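Local coordinates for putative fusidic acid resistance protein (Staphylococcus aureus, PDB 2YB5), which probably binds elongation factor G and clears stalled ribosomes, conferring resistance to the antibiotic fusidic acid, at residues A[158-162]-A[206-210]. Numbering follows the deposited sequence.
With ZN (zinc ion), chain C.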
loop_
_atom_site.group_PDB
_atom_site.type_symbol
_atom_site.label_atom_id
_atom_site.label_comp_id
_atom_site.label_asym_id
_atom_site.label_seq_id
_atom_site.Cartn_x
_atom_site.Cartn_y
_atom_site.Cartn_z
ATOM N N CYS A 158 3.588 4.097 11.891
ATOM C CA CYS A 158 2.997 2.788 11.642
ATOM C C CYS A 158 4.105 1.821 11.262
ATOM O O CYS A 158 4.887 2.107 10.372
ATOM C CB CYS A 158 1.975 2.870 10.502
ATOM S SG CYS A 158 1.485 1.266 9.796
ATOM N N LYS A 159 4.170 0.662 11.904
ATOM C CA LYS A 159 5.227 -0.283 11.551
ATOM C C LYS A 159 4.965 -1.137 10.301
ATOM O O LYS A 159 5.764 -2.017 9.988
ATOM C CB LYS A 159 5.597 -1.141 12.757
ATOM C CG LYS A 159 6.134 -0.303 13.929
ATOM C CD LYS A 159 7.442 0.434 13.605
ATOM C CE LYS A 159 7.883 1.320 14.769
ATOM N NZ LYS A 159 9.119 2.112 14.477
ATOM N N ILE A 160 3.879 -0.867 9.571
ATOM C CA ILE A 160 3.689 -1.467 8.256
ATOM C C ILE A 160 4.156 -0.528 7.138
ATOM O O ILE A 160 5.013 -0.893 6.344
ATOM C CB ILE A 160 2.238 -1.881 8.035
ATOM C CG1 ILE A 160 1.906 -3.092 8.913
ATOM C CG2 ILE A 160 1.984 -2.220 6.556
ATOM C CD1 ILE A 160 0.455 -3.341 9.063
ATOM N N CYS A 161 3.591 0.673 7.075
ATOM C CA CYS A 161 3.889 1.603 6.004
ATOM C C CYS A 161 5.032 2.548 6.369
ATOM O O CYS A 161 5.496 3.292 5.518
ATOM C CB CYS A 161 2.642 2.418 5.641
ATOM S SG CYS A 161 2.026 3.499 6.962
ATOM N N ASN A 162 5.451 2.518 7.638
ATOM C CA ASN A 162 6.539 3.339 8.173
ATOM C C ASN A 162 6.287 4.844 8.210
ATOM O O ASN A 162 7.198 5.593 8.520
ATOM C CB ASN A 162 7.863 3.054 7.443
ATOM C CG ASN A 162 8.383 1.654 7.698
ATOM O OD1 ASN A 162 8.906 1.000 6.795
ATOM N ND2 ASN A 162 8.264 1.198 8.934
ATOM N N ASN A 206 7.206 -4.807 3.437
ATOM C CA ASN A 206 7.019 -4.208 4.759
ATOM C C ASN A 206 5.939 -4.956 5.551
ATOM O O ASN A 206 6.057 -5.118 6.760
ATOM C CB ASN A 206 6.628 -2.726 4.670
ATOM C CG ASN A 206 7.698 -1.836 3.988
ATOM O OD1 ASN A 206 8.796 -2.283 3.649
ATOM N ND2 ASN A 206 7.356 -0.562 3.790
ATOM N N LEU A 207 4.879 -5.391 4.867
ATOM C CA LEU A 207 3.829 -6.173 5.512
ATOM C C LEU A 207 4.309 -7.582 5.838
ATOM O O LEU A 207 3.993 -8.116 6.911
ATOM C CB LEU A 207 2.586 -6.253 4.623
ATOM C CG LEU A 207 1.418 -7.053 5.197
ATOM C CD1 LEU A 207 0.897 -6.398 6.482
ATOM C CD2 LEU A 207 0.312 -7.185 4.139
ATOM N N TYR A 208 5.046 -8.195 4.912
ATOM C CA TYR A 208 5.583 -9.535 5.153
ATOM C C TYR A 208 6.531 -9.553 6.356
ATOM O O TYR A 208 6.523 -10.506 7.125
ATOM C CB TYR A 208 6.333 -10.069 3.931
ATOM C CG TYR A 208 5.500 -10.321 2.700
ATOM C CD1 TYR A 208 4.114 -10.487 2.766
ATOM C CD2 TYR A 208 6.113 -10.421 1.454
ATOM C CE1 TYR A 208 3.372 -10.744 1.616
ATOM C CE2 TYR A 208 5.384 -10.664 0.308
ATOM C CZ TYR A 208 4.018 -10.822 0.391
ATOM O OH TYR A 208 3.306 -11.062 -0.756
ATOM N N GLU A 209 7.318 -8.489 6.523
ATOM C CA GLU A 209 8.289 -8.412 7.621
ATOM C C GLU A 209 7.599 -8.145 8.955
ATOM O O GLU A 209 8.020 -8.670 9.989
ATOM C CB GLU A 209 9.340 -7.340 7.355
ATOM C CG GLU A 209 10.259 -7.645 6.201
ATOM C CD GLU A 209 11.186 -6.490 5.874
ATOM O OE1 GLU A 209 11.699 -5.827 6.817
ATOM O OE2 GLU A 209 11.423 -6.254 4.664
ATOM N N PHE A 210 6.546 -7.331 8.933
ATOM C CA PHE A 210 5.710 -7.150 10.104
ATOM C C PHE A 210 5.090 -8.492 10.515
ATOM O O PHE A 210 5.147 -8.871 11.685
ATOM C CB PHE A 210 4.625 -6.116 9.819
ATOM C CG PHE A 210 3.633 -5.958 10.924
ATOM C CD1 PHE A 210 3.985 -5.318 12.101
ATOM C CD2 PHE A 210 2.340 -6.435 10.789
ATOM C CE1 PHE A 210 3.064 -5.172 13.130
ATOM C CE2 PHE A 210 1.416 -6.290 11.822
ATOM C CZ PHE A 210 1.791 -5.659 12.991
HETATM ZN ZN ZN C . 0.341 2.242 8.067
HETATM O O HOH W 1 7.325 -3.357 8.480
HETATM O O HOH W 2 9.146 1.768 4.086
#
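Ile160, in the zinc-binding loop 158-162, packs apolarly against Leu207 and Phe210 on the C-terminal helix 204-214. Its CG1 lies over one face of the Phe210 ring, offset toward the rim, in a CH-pi contact 4.2 Å from the ring centroid. Ile160 CG1 stands anti to its carbonyl carbon (chi1 -71°), and CD1 extends the branch to Leu207 CD1 at 4.0 Å. The two side chains run side by side there. Ile190 of strand 186-191 touches both Ile160 and Phe210, while Tyr120 touches Ile160 and Leu207. Two waters bridge the polar flank. One donates to Lys159 O (2.6 Å) and to Asn206 O. The other donates to Asn162 OD1 and accepts from Asn206 ND2 (3.0 Å), joining two amides whose planes are 51° apart. On the metal side, Ile160 N donates to Cys158 SG at 3.2 Å. Cys161 N donates to Cys158 SG at 3.5 Å, with 170° at the hydrogen. These bonds shape the turn and may temper the thiolate charge. Cys158 SG and Cys161 SG both bind the zinc ion, and Cys191 and Cys197 complete the site. The turn is a zinc knuckle, as in treble-clef zinc fingers, here packed against the C-terminal helix.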